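Local coordinates for protein ofchtiv-g5 (Ostrinia furnacalis, PDB 6JM8) that probably hydrolyses the beta-1,4-linked N-acetylglucosamine chains of chitin, as a group IV insect chitinase of glycosyl hydrolase family 18, at residues I342-I347 against P362-I367; I5-Y10 against H35-F40; V190-M195 against L243-P248. All blocks are in the same frame, centred on the assembly; numbering follows the deposited sequence.

Contact 1. Residues I342-I347 against P362-I367. With NAG (2-acetamido-2-deoxy-beta-D-glucopyranose), chain B; NAG (2-acetamido-2-deoxy-beta-D-glucopyranose), chain C.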
loop_
_atom_site.group_PDB
_atom_site.type_symbol
_atom_site.label_atom_id
_atom_site.label_comp_id
_atom_site.label_asym_id
_atom_site.label_seq_id
_atom_site.Cartn_x
_atom_site.Cartn_y
_atom_site.Cartn_z
ATOM N N ILE A 342 10.596 3.430 -2.184
ATOM C CA ILE A 342 9.436 3.557 -1.312
ATOM C C ILE A 342 8.171 3.396 -2.144
ATOM O O ILE A 342 8.065 3.942 -3.247
ATOM C CB ILE A 342 9.432 4.912 -0.572
ATOM C CG1 ILE A 342 10.679 5.054 0.304
ATOM C CG2 ILE A 342 8.164 5.073 0.257
ATOM C CD1 ILE A 342 10.663 4.182 1.542
ATOM N N MET A 343 7.224 2.631 -1.613
ATOM C CA MET A 343 5.878 2.523 -2.154
ATOM C C MET A 343 4.912 3.118 -1.139
ATOM O O MET A 343 5.026 2.860 0.061
ATOM C CB MET A 343 5.523 1.062 -2.453
ATOM C CG MET A 343 4.067 0.689 -2.252
ATOM S SD MET A 343 3.824 -1.097 -2.325
ATOM C CE MET A 343 3.630 -1.490 -0.589
ATOM N N LEU A 344 3.981 3.936 -1.611
ATOM C CA LEU A 344 3.077 4.648 -0.723
ATOM C C LEU A 344 1.634 4.310 -1.051
ATOM O O LEU A 344 1.236 4.276 -2.220
ATOM C CB LEU A 344 3.286 6.161 -0.813
ATOM C CG LEU A 344 3.081 6.794 -2.186
ATOM C CD1 LEU A 344 1.777 7.572 -2.226
ATOM C CD2 LEU A 344 4.265 7.680 -2.516
ATOM N N TRP A 345 0.853 4.060 -0.006
ATOM C CA TRP A 345 -0.592 3.936 -0.118
ATOM C C TRP A 345 -1.231 5.001 0.762
ATOM O O TRP A 345 -1.113 4.945 1.991
ATOM C CB TRP A 345 -1.070 2.545 0.288
ATOM C CG TRP A 345 -2.518 2.423 0.070
ATOM C CD1 TRP A 345 -3.505 2.855 0.900
ATOM C CD2 TRP A 345 -3.166 1.885 -1.084
ATOM N NE1 TRP A 345 -4.727 2.601 0.344
ATOM C CE2 TRP A 345 -4.550 2.003 -0.874
ATOM C CE3 TRP A 345 -2.709 1.298 -2.266
ATOM C CZ2 TRP A 345 -5.486 1.562 -1.802
ATOM C CZ3 TRP A 345 -3.638 0.861 -3.189
ATOM C CH2 TRP A 345 -5.013 0.994 -2.951
ATOM N N SER A 346 -1.895 5.979 0.148
ATOM C CA SER A 346 -1.928 6.173 -1.300
ATOM C C SER A 346 -1.871 7.679 -1.535
ATOM O O SER A 346 -2.053 8.450 -0.593
ATOM C CB SER A 346 -3.183 5.557 -1.924
ATOM O OG SER A 346 -4.357 6.073 -1.325
ATOM N N ILE A 347 -1.633 8.101 -2.780
ATOM C CA ILE A 347 -1.287 9.500 -3.026
ATOM C C ILE A 347 -2.438 10.437 -2.674
ATOM O O ILE A 347 -2.208 11.581 -2.261
ATOM C CB ILE A 347 -0.824 9.690 -4.485
ATOM C CG1 ILE A 347 -0.210 11.080 -4.671
ATOM C CG2 ILE A 347 -1.978 9.472 -5.463
ATOM C CD1 ILE A 347 0.521 11.261 -5.984
ATOM N N PRO A 362 3.186 17.058 1.659
ATOM C CA PRO A 362 4.322 17.023 2.599
ATOM C C PRO A 362 4.919 15.639 2.775
ATOM O O PRO A 362 6.142 15.516 2.920
ATOM C CB PRO A 362 3.710 17.553 3.904
ATOM C CG PRO A 362 2.271 17.230 3.792
ATOM C CD PRO A 362 1.933 17.420 2.343
ATOM N N LEU A 363 4.094 14.590 2.765
ATOM C CA LEU A 363 4.624 13.239 2.911
ATOM C C LEU A 363 5.378 12.806 1.658
ATOM O O LEU A 363 6.483 12.258 1.747
ATOM C CB LEU A 363 3.491 12.259 3.227
ATOM C CG LEU A 363 2.630 12.532 4.464
ATOM C CD1 LEU A 363 1.640 11.395 4.678
ATOM C CD2 LEU A 363 3.484 12.736 5.707
ATOM N N LEU A 364 4.797 13.047 0.479
ATOM C CA LEU A 364 5.453 12.659 -0.766
ATOM C C LEU A 364 6.714 13.480 -1.007
ATOM O O LEU A 364 7.722 12.951 -1.490
ATOM C CB LEU A 364 4.480 12.802 -1.937
ATOM C CG LEU A 364 4.917 12.313 -3.320
ATOM C CD1 LEU A 364 5.528 10.925 -3.244
ATOM C CD2 LEU A 364 3.725 12.320 -4.266
ATOM N N ASN A 365 6.677 14.776 -0.687
ATOM C CA ASN A 365 7.880 15.593 -0.810
ATOM C C ASN A 365 8.951 15.141 0.174
ATOM O O ASN A 365 10.146 15.183 -0.140
ATOM C CB ASN A 365 7.546 17.069 -0.597
ATOM C CG ASN A 365 7.232 17.790 -1.894
ATOM O OD1 ASN A 365 8.078 17.889 -2.783
ATOM N ND2 ASN A 365 6.013 18.301 -2.007
ATOM N N THR A 366 8.542 14.709 1.370
ATOM C CA THR A 366 9.503 14.166 2.325
ATOM C C THR A 366 10.179 12.921 1.766
ATOM O O THR A 366 11.401 12.765 1.880
ATOM C CB THR A 366 8.812 13.850 3.652
ATOM O OG1 THR A 366 8.237 15.045 4.196
ATOM C CG2 THR A 366 9.808 13.277 4.651
ATOM N N ILE A 367 9.402 12.033 1.143
ATOM C CA ILE A 367 9.969 10.824 0.550
ATOM C C ILE A 367 10.994 11.183 -0.516
ATOM O O ILE A 367 12.113 10.656 -0.529
ATOM C CB ILE A 367 8.855 9.933 -0.027
ATOM C CG1 ILE A 367 7.979 9.379 1.096
ATOM C CG2 ILE A 367 9.460 8.797 -0.838
ATOM C CD1 ILE A 367 6.659 8.824 0.612
HETATM C C1 NAG B . -3.789 -3.145 1.028
HETATM C C2 NAG B . -4.229 -2.923 -0.457
HETATM C C3 NAG B . -5.502 -2.068 -0.556
HETATM C C4 NAG B . -5.780 -1.309 0.728
HETATM C C5 NAG B . -4.487 -0.766 1.309
HETATM C C6 NAG B . -4.768 0.066 2.535
HETATM C C7 NAG B . -2.401 -3.045 -2.102
HETATM C C8 NAG B . -1.363 -2.272 -2.851
HETATM N N2 NAG B . -3.159 -2.340 -1.255
HETATM O O3 NAG B . -6.630 -2.860 -0.908
HETATM O O4 NAG B . -6.573 -0.169 0.432
HETATM O O5 NAG B . -3.625 -1.838 1.718
HETATM O O6 NAG B . -4.947 -0.780 3.662
HETATM O O7 NAG B . -2.532 -4.256 -2.241
HETATM C C1 NAG C . -7.965 -0.449 0.427
HETATM C C2 NAG C . -8.665 0.850 0.824
HETATM C C3 NAG C . -10.196 0.714 0.684
HETATM C C4 NAG C . -10.538 0.160 -0.692
HETATM C C5 NAG C . -9.789 -1.145 -0.889
HETATM C C6 NAG C . -10.070 -1.805 -2.212
HETATM C C7 NAG C . -7.692 2.342 2.516
HETATM C C8 NAG C . -7.439 3.305 1.400
HETATM N N2 NAG C . -8.294 1.194 2.187
HETATM O O3 NAG C . -10.832 1.970 0.906
HETATM O O4 NAG C . -11.921 -0.070 -0.891
HETATM O O5 NAG C . -8.395 -0.857 -0.862
HETATM O O6 NAG C . -9.436 -3.066 -2.232
HETATM O O7 NAG C . -7.389 2.600 3.675
#

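Contact 2. Residues I5-Y10 against H35-F40. With NAG (2-acetamido-2-deoxy-beta-D-glucopyranose), chain B.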
loop_
_atom_site.group_PDB
_atom_site.type_symbol
_atom_site.label_atom_id
_atom_site.label_comp_id
_atom_site.label_asym_id
_atom_site.label_seq_id
_atom_site.Cartn_x
_atom_site.Cartn_y
_atom_site.Cartn_z
ATOM N N ILE A 5 13.465 4.502 -6.418
ATOM C CA ILE A 5 12.173 4.713 -7.054
ATOM C C ILE A 5 11.134 5.075 -6.005
ATOM O O ILE A 5 11.254 4.723 -4.827
ATOM C CB ILE A 5 11.726 3.477 -7.862
ATOM C CG1 ILE A 5 11.621 2.246 -6.959
ATOM C CG2 ILE A 5 12.697 3.220 -9.002
ATOM C CD1 ILE A 5 10.969 1.060 -7.636
ATOM N N VAL A 6 10.111 5.801 -6.447
ATOM C CA VAL A 6 8.976 6.192 -5.621
ATOM C C VAL A 6 7.730 5.666 -6.321
ATOM O O VAL A 6 7.381 6.131 -7.415
ATOM C CB VAL A 6 8.906 7.711 -5.419
ATOM C CG1 VAL A 6 7.762 8.074 -4.490
ATOM C CG2 VAL A 6 10.224 8.235 -4.871
ATOM N N VAL A 7 7.065 4.694 -5.703
ATOM C CA VAL A 7 5.928 4.001 -6.300
ATOM C C VAL A 7 4.657 4.564 -5.677
ATOM O O VAL A 7 4.348 4.281 -4.514
ATOM C CB VAL A 7 6.028 2.483 -6.098
ATOM C CG1 VAL A 7 4.853 1.780 -6.758
ATOM C CG2 VAL A 7 7.350 1.955 -6.641
ATOM N N CYS A 8 3.907 5.352 -6.448
ATOM C CA CYS A 8 2.731 6.058 -5.945
ATOM C C CYS A 8 1.467 5.303 -6.344
ATOM O O CYS A 8 1.088 5.294 -7.520
ATOM C CB CYS A 8 2.681 7.487 -6.482
ATOM S SG CYS A 8 4.030 8.570 -5.983
ATOM N N TYR A 9 0.802 4.695 -5.366
ATOM C CA TYR A 9 -0.506 4.102 -5.607
ATOM C C TYR A 9 -1.580 5.183 -5.591
ATOM O O TYR A 9 -1.597 6.051 -4.715
ATOM C CB TYR A 9 -0.826 3.040 -4.556
ATOM C CG TYR A 9 -0.229 1.685 -4.852
ATOM C CD1 TYR A 9 1.073 1.391 -4.477
ATOM C CD2 TYR A 9 -0.963 0.703 -5.508
ATOM C CE1 TYR A 9 1.627 0.162 -4.742
ATOM C CE2 TYR A 9 -0.412 -0.533 -5.781
ATOM C CZ TYR A 9 0.883 -0.795 -5.391
ATOM O OH TYR A 9 1.451 -2.017 -5.647
ATOM N N TYR A 10 -2.478 5.121 -6.571
ATOM C CA TYR A 10 -3.566 6.082 -6.714
ATOM C C TYR A 10 -4.887 5.326 -6.628
ATOM O O TYR A 10 -5.246 4.591 -7.553
ATOM C CB TYR A 10 -3.443 6.848 -8.034
ATOM C CG TYR A 10 -4.607 7.761 -8.354
ATOM C CD1 TYR A 10 -5.312 8.409 -7.345
ATOM C CD2 TYR A 10 -4.998 7.977 -9.668
ATOM C CE1 TYR A 10 -6.376 9.238 -7.639
ATOM C CE2 TYR A 10 -6.059 8.807 -9.971
ATOM C CZ TYR A 10 -6.742 9.434 -8.952
ATOM O OH TYR A 10 -7.800 10.260 -9.245
ATOM N N HIS A 35 7.085 5.856 -10.452
ATOM C CA HIS A 35 6.116 4.859 -10.879
ATOM C C HIS A 35 4.760 5.228 -10.298
ATOM O O HIS A 35 4.634 5.411 -9.084
ATOM C CB HIS A 35 6.520 3.454 -10.418
ATOM C CG HIS A 35 7.814 2.969 -10.996
ATOM N ND1 HIS A 35 9.008 3.635 -10.816
ATOM C CD2 HIS A 35 8.105 1.871 -11.733
ATOM C CE1 HIS A 35 9.975 2.976 -11.430
ATOM N NE2 HIS A 35 9.453 1.901 -11.991
ATOM N N LEU A 36 3.752 5.340 -11.159
ATOM C CA LEU A 36 2.386 5.611 -10.731
ATOM C C LEU A 36 1.523 4.398 -11.044
ATOM O O LEU A 36 1.596 3.849 -12.148
ATOM C CB LEU A 36 1.831 6.865 -11.411
ATOM C CG LEU A 36 1.967 8.163 -10.612
ATOM C CD1 LEU A 36 1.881 9.361 -11.534
ATOM C CD2 LEU A 36 0.902 8.242 -9.522
ATOM N N VAL A 37 0.709 3.984 -10.077
ATOM C CA VAL A 37 -0.019 2.721 -10.142
ATOM C C VAL A 37 -1.512 3.010 -10.060
ATOM O O VAL A 37 -1.983 3.616 -9.090
ATOM C CB VAL A 37 0.420 1.758 -9.028
ATOM C CG1 VAL A 37 -0.252 0.417 -9.201
ATOM C CG2 VAL A 37 1.930 1.591 -9.046
ATOM N N TYR A 38 -2.250 2.559 -11.072
ATOM C CA TYR A 38 -3.696 2.743 -11.162
ATOM C C TYR A 38 -4.380 1.585 -10.441
ATOM O O TYR A 38 -4.361 0.449 -10.924
ATOM C CB TYR A 38 -4.111 2.809 -12.632
ATOM C CG TYR A 38 -5.522 3.281 -12.917
ATOM C CD1 TYR A 38 -6.618 2.461 -12.676
ATOM C CD2 TYR A 38 -5.751 4.536 -13.471
ATOM C CE1 TYR A 38 -7.905 2.888 -12.953
ATOM C CE2 TYR A 38 -7.031 4.968 -13.756
ATOM C CZ TYR A 38 -8.104 4.140 -13.495
ATOM O OH TYR A 38 -9.382 4.568 -13.769
ATOM N N ALA A 39 -4.988 1.869 -9.293
ATOM C CA ALA A 39 -5.682 0.867 -8.491
ATOM C C ALA A 39 -7.180 1.132 -8.532
ATOM O O ALA A 39 -7.609 2.275 -8.341
ATOM C CB ALA A 39 -5.184 0.897 -7.044
ATOM N N PHE A 40 -7.983 0.094 -8.791
ATOM C CA PHE A 40 -7.562 -1.258 -9.171
ATOM C C PHE A 40 -8.351 -1.711 -10.400
ATOM O O PHE A 40 -9.441 -1.203 -10.656
ATOM C CB PHE A 40 -7.835 -2.282 -8.062
ATOM C CG PHE A 40 -6.957 -2.166 -6.853
ATOM C CD1 PHE A 40 -5.645 -2.615 -6.878
ATOM C CD2 PHE A 40 -7.473 -1.682 -5.663
ATOM C CE1 PHE A 40 -4.855 -2.534 -5.749
ATOM C CE2 PHE A 40 -6.691 -1.600 -4.536
ATOM C CZ PHE A 40 -5.380 -2.027 -4.576
HETATM C C1 NAG B . -3.789 -3.145 1.028
HETATM C C2 NAG B . -4.229 -2.923 -0.457
HETATM C C3 NAG B . -5.502 -2.068 -0.556
HETATM C C4 NAG B . -5.780 -1.309 0.728
HETATM C C5 NAG B . -4.487 -0.766 1.309
HETATM C C6 NAG B . -4.768 0.066 2.535
HETATM C C7 NAG B . -2.401 -3.045 -2.102
HETATM C C8 NAG B . -1.363 -2.272 -2.851
HETATM N N2 NAG B . -3.159 -2.340 -1.255
HETATM O O3 NAG B . -6.630 -2.860 -0.908
HETATM O O4 NAG B . -6.573 -0.169 0.432
HETATM O O5 NAG B . -3.625 -1.838 1.718
HETATM O O6 NAG B . -4.947 -0.780 3.662
HETATM O O7 NAG B . -2.532 -4.256 -2.241
#

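Contact 3. Residues V190-M195 against L243-P248. With NAG (2-acetamido-2-deoxy-beta-D-glucopyranose), chain D; NAG (2-acetamido-2-deoxy-beta-D-glucopyranose), chain B; NAG (2-acetamido-2-deoxy-beta-D-glucopyranose), chain E.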
loop_
_atom_site.group_PDB
_atom_site.type_symbol
_atom_site.label_atom_id
_atom_site.label_comp_id
_atom_site.label_asym_id
_atom_site.label_seq_id
_atom_site.Cartn_x
_atom_site.Cartn_y
_atom_site.Cartn_z
ATOM N N VAL A 190 6.601 -4.350 -0.537
ATOM C CA VAL A 190 6.200 -4.960 0.726
ATOM C C VAL A 190 5.276 -4.004 1.469
ATOM O O VAL A 190 5.662 -2.875 1.793
ATOM C CB VAL A 190 7.426 -5.320 1.575
ATOM C CG1 VAL A 190 7.009 -6.129 2.785
ATOM C CG2 VAL A 190 8.438 -6.088 0.735
ATOM N N MET A 191 4.054 -4.457 1.749
ATOM C CA MET A 191 3.027 -3.617 2.366
ATOM C C MET A 191 3.294 -3.530 3.866
ATOM O O MET A 191 2.628 -4.156 4.694
ATOM C CB MET A 191 1.640 -4.162 2.057
ATOM C CG MET A 191 1.259 -4.011 0.592
ATOM S SD MET A 191 -0.353 -4.691 0.162
ATOM C CE MET A 191 -0.125 -6.408 0.603
ATOM N N THR A 192 4.290 -2.715 4.213
ATOM C CA THR A 192 4.720 -2.542 5.601
ATOM C C THR A 192 3.858 -1.491 6.303
ATOM O O THR A 192 4.319 -0.442 6.756
ATOM C CB THR A 192 6.200 -2.180 5.657
ATOM O OG1 THR A 192 6.532 -1.334 4.549
ATOM C CG2 THR A 192 7.050 -3.438 5.594
ATOM N N TYR A 193 2.569 -1.803 6.369
ATOM C CA TYR A 193 1.591 -1.025 7.116
ATOM C C TYR A 193 0.439 -1.963 7.448
ATOM O O TYR A 193 0.494 -3.163 7.162
ATOM C CB TYR A 193 1.140 0.212 6.332
ATOM C CG TYR A 193 0.920 -0.023 4.854
ATOM C CD1 TYR A 193 -0.171 -0.755 4.403
ATOM C CD2 TYR A 193 1.797 0.495 3.909
ATOM C CE1 TYR A 193 -0.380 -0.968 3.055
ATOM C CE2 TYR A 193 1.594 0.286 2.556
ATOM C CZ TYR A 193 0.505 -0.446 2.136
ATOM O OH TYR A 193 0.294 -0.661 0.794
ATOM N N ASP A 194 -0.610 -1.411 8.059
ATOM C CA ASP A 194 -1.699 -2.216 8.614
ATOM C C ASP A 194 -1.173 -3.246 9.608
ATOM O O ASP A 194 -1.709 -4.352 9.714
ATOM C CB ASP A 194 -2.515 -2.907 7.515
ATOM C CG ASP A 194 -3.119 -1.927 6.533
ATOM O OD1 ASP A 194 -3.490 -0.811 6.951
ATOM O OD2 ASP A 194 -3.218 -2.274 5.338
ATOM N N MET A 195 -0.104 -2.893 10.331
ATOM C CA MET A 195 0.453 -3.799 11.329
ATOM C C MET A 195 -0.543 -4.050 12.450
ATOM O O MET A 195 -0.682 -5.182 12.928
ATOM C CB MET A 195 1.753 -3.225 11.891
ATOM C CG MET A 195 2.835 -3.012 10.851
ATOM S SD MET A 195 3.621 -4.559 10.375
ATOM C CE MET A 195 4.674 -3.999 9.042
ATOM N N LEU A 243 13.528 -4.800 -3.357
ATOM C CA LEU A 243 12.663 -4.584 -2.206
ATOM C C LEU A 243 12.262 -3.115 -2.149
ATOM O O LEU A 243 13.113 -2.239 -1.954
ATOM C CB LEU A 243 13.353 -5.005 -0.908
ATOM C CG LEU A 243 12.435 -5.400 0.258
ATOM C CD1 LEU A 243 13.232 -6.086 1.353
ATOM C CD2 LEU A 243 11.676 -4.210 0.838
ATOM N N VAL A 244 10.968 -2.858 -2.300
ATOM C CA VAL A 244 10.388 -1.530 -2.143
ATOM C C VAL A 244 9.547 -1.538 -0.876
ATOM O O VAL A 244 8.661 -2.387 -0.714
ATOM C CB VAL A 244 9.551 -1.136 -3.370
ATOM C CG1 VAL A 244 8.895 0.208 -3.153
ATOM C CG2 VAL A 244 10.424 -1.104 -4.610
ATOM N N MET A 245 9.830 -0.600 0.024
ATOM C CA MET A 245 9.215 -0.575 1.345
ATOM C C MET A 245 7.956 0.279 1.314
ATOM O O MET A 245 8.001 1.451 0.924
ATOM C CB MET A 245 10.201 -0.040 2.381
ATOM C CG MET A 245 9.720 -0.161 3.816
ATOM S SD MET A 245 10.842 0.631 4.984
ATOM C CE MET A 245 9.957 2.152 5.315
ATOM N N GLY A 246 6.837 -0.308 1.735
ATOM C CA GLY A 246 5.589 0.425 1.777
ATOM C C GLY A 246 5.511 1.371 2.963
ATOM O O GLY A 246 6.040 1.107 4.041
ATOM N N VAL A 247 4.852 2.507 2.738
ATOM C CA VAL A 247 4.526 3.442 3.819
ATOM C C VAL A 247 3.094 3.913 3.651
ATOM O O VAL A 247 2.571 4.012 2.533
ATOM C CB VAL A 247 5.474 4.664 3.843
ATOM C CG1 VAL A 247 6.923 4.227 3.994
ATOM C CG2 VAL A 247 5.302 5.517 2.597
ATOM N N PRO A 248 2.423 4.206 4.768
ATOM C CA PRO A 248 1.026 4.649 4.685
ATOM C C PRO A 248 0.867 6.162 4.690
ATOM O O PRO A 248 1.548 6.867 5.441
ATOM C CB PRO A 248 0.399 4.020 5.934
ATOM C CG PRO A 248 1.524 3.996 6.933
ATOM C CD PRO A 248 2.832 3.953 6.161
HETATM C C1 NAG D . -5.234 -5.579 5.556
HETATM C C2 NAG D . -6.188 -4.472 5.149
HETATM C C3 NAG D . -6.128 -4.227 3.635
HETATM C C4 NAG D . -4.695 -4.071 3.136
HETATM C C5 NAG D . -3.834 -5.211 3.680
HETATM C C6 NAG D . -2.362 -5.101 3.349
HETATM C C7 NAG D . -8.392 -3.929 6.127
HETATM C C8 NAG D . -9.752 -4.453 6.484
HETATM N N2 NAG D . -7.543 -4.801 5.571
HETATM O O3 NAG D . -6.839 -3.033 3.334
HETATM O O4 NAG D . -4.703 -4.076 1.706
HETATM O O5 NAG D . -3.933 -5.275 5.108
HETATM O O6 NAG D . -1.707 -6.304 3.719
HETATM O O7 NAG D . -8.074 -2.767 6.342
HETATM C C1 NAG B . -3.789 -3.145 1.028
HETATM C C2 NAG B . -4.229 -2.923 -0.457
HETATM C C3 NAG B . -5.502 -2.068 -0.556
HETATM C C4 NAG B . -5.780 -1.309 0.728
HETATM C C5 NAG B . -4.487 -0.766 1.309
HETATM C C6 NAG B . -4.768 0.066 2.535
HETATM C C7 NAG B . -2.401 -3.045 -2.102
HETATM C C8 NAG B . -1.363 -2.272 -2.851
HETATM N N2 NAG B . -3.159 -2.340 -1.255
HETATM O O3 NAG B . -6.630 -2.860 -0.908
HETATM O O4 NAG B . -6.573 -0.169 0.432
HETATM O O5 NAG B . -3.625 -1.838 1.718
HETATM O O6 NAG B . -4.947 -0.780 3.662
HETATM O O7 NAG B . -2.532 -4.256 -2.241
HETATM C C1 NAG E . -4.117 -8.079 9.988
HETATM C C2 NAG E . -3.049 -7.771 8.937
HETATM C C3 NAG E . -3.518 -6.622 8.045
HETATM C C4 NAG E . -4.924 -6.857 7.499
HETATM C C5 NAG E . -5.918 -7.298 8.591
HETATM C C6 NAG E . -7.283 -7.758 8.082
HETATM C C7 NAG E . -0.644 -8.132 9.299
HETATM C C8 NAG E . 0.589 -7.672 10.029
HETATM N N2 NAG E . -1.767 -7.445 9.547
HETATM O O1 NAG E . -3.733 -9.208 10.693
HETATM O O3 NAG E . -2.589 -6.484 6.981
HETATM O O4 NAG E . -5.344 -5.608 6.975
HETATM O O5 NAG E . -5.368 -8.384 9.336
HETATM O O6 NAG E . -8.317 -7.567 9.034
HETATM O O7 NAG E . -0.614 -9.065 8.504
HETATM O O HOH W 1 6.034 1.689 6.788
#

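Contact 1. Residues I342-I347 against P362-I367
The last strand of the family 18 barrel, 342-345, is backed on its outer side by helix 362-367, with Ile342, Leu344 and Ile347 set against Leu364 and Ile367. The two run almost antiparallel, at 175°, and their axes come no closer than 10.6 Å. Only apolar side chains bridge them. Leu344 reaches between both helix residues. Its CD2 lies 3.6 Å from Leu364 CD1, the two side chains crossing at about a right angle, and 4.1 Å from Ile367 CD1. Ile342 slants against Ile367, its CB 3.9 Å from Ile367 CG2. Ile347 follows the strand and reaches back with an extended chain. Its CG1 stands anti to the backbone N (chi1 -169°), which brings CD1 to 3.8 Å from Leu364 CD2. This is the usual strand-against-helix layer of a (beta/alpha)8 barrel, here between the final strand and the final helix. Val6 and Cys8 of the first strand also touch Leu364. The start of the helix is tied down by Asp350, whose carboxylate accepts hydrogen bonds from the N atoms of Leu363 and Leu364. The same strand also serves the glycan pocket. Trp345 lays one ring face under the N-acetylglucosamine of chain B, whose C5 sits 3.4 Å above the ring plane. This is consistent with the tryptophan floor of the -1 subsite in family 18 chitinases. Ser346 CB lies over the rim of the opposite face. At the ring edge, in plane, NE1 is 3.0 Å from C8 of the chain C sugar. The peptide bond between Trp345 and Ser346 is cis.

Contact 2. Residues I5-Y10 against H35-F40
Tyr9 and Val37 lie side by side, pointing the same way into the barrel from two parallel strands, 5-10 and 35-40. These are the first two strands of the (beta/alpha)8 barrel, and they cross at -22°. Val37 packs over one face of the Tyr9 ring in a CH-pi contact. Val37 CB is 4.1 Å from the ring centroid and 18° off the normal, while Val37 CG1 reaches the rim 3.6 Å from Tyr9 CE2. The acetamido methyl C8 of the chain B N-acetylglucosamine lies over the opposite face, 3.5 Å from Tyr9 CE2. The ring is thus held between a valine and the sugar. Further down the same side, Val7 slants against Val37, CG1 to CG2. Ile5 also slants across His35 there, with Ile5 CG2 3.7 Å from His35 CE1. Cys8 and Leu36 face outward, toward the helices. Cys8 CB lies 3.6 Å from Leu36 CD2, and its SG is tied to Cys33 by a disulfide. Ile28 touches Leu36 from a loop. Five backbone hydrogen bonds join the strands in the parallel pattern. Cys8 alternates, giving its N to His35 O at 2.7 Å and taking Val37 N at its own O. Tyr10 does likewise with Val37 O and Ala39 N, while its OH is bonded to Phe23 O. The peptide bond between Ala39 and Phe40 is cis, and Ala39 CB lies over the centre of the Phe40 ring, 3.4 Å above its plane.

Contact 3. Residues V190-M195 against L243-P248
Tyr193 stands between Pro248 and the bound glycan. Its CB packs 3.9 Å from Pro248 CG, and its CD2 lies 3.7 Å from Val247 C. On the other side CE1 is 3.6 Å from ring oxygen O5 of the chain B N-acetylglucosamine, which meets the ring at its edge. CG sits between the backbone N and the carbonyl carbon (chi1 41°), which turns the ring back over its own chain, with Met191 C above its centre. An alanine here keeps the CB contact with Pro248, but the chain B sugar would probably lose the ring edge beside O5, and a gap would be likely to open beside the backbone of Gly246 and Val247. Next to it, Asp194 OD2 accepts a hydrogen bond from O6 of the same sugar at 2.8 Å. Its other oxygen, OD1, is held by a salt bridge to Arg252 and a hydrogen bond with Tyr250 OH, which orient the carboxylate. Met191 adds its SD near O7 of that sugar. These residues sit at the C-terminal end of a (beta/alpha)8 barrel strand, where family 18 enzymes bind chitin. Behind them the strand pairs in parallel with 243-248. Val190 N donates to Val244 O, and Gly246 N donates to Val190 O at 2.8 Å. The chain then kinks through inverse gamma turns centred on Met191 and Thr192. Thr192 OG1 donates to Gly246 O at an unusually short 2.5 Å. A water bridges Thr192 O and Gly246 O, donating to both. Gly246 comes so close to the other strand that a CB on it would clash with Val190 O. At the far end, the Val190 and Leu243 side chains slant across each other, CG2 of Val190 3.7 Å from CD2 of Leu243. Trp233 of helix 226-236 also touches Val190.

How the contacts relate
The three contacts lie on strands of one barrel. Strand 341-345 of contact 1 lies between strand 5-11 of contact 2 and strand 243-256 of contact 3. Ile342 O sits 2.8 Å from Val7 N on one side, and Met343 O sits 2.7 Å from Val247 N on the other, both probable hydrogen bonds. The centre of contact 1 is about 10 Å from that of contact 2 and about 11 Å from that of contact 3. Contacts 2 and 3 meet directly through Ile5 CD1 and Val244 CG2, 3.8 Å apart. All three touch the chain B sugar. Trp345, Tyr9, Phe40, Met191, Tyr193 and Asp194 belong to the same glycan pocket.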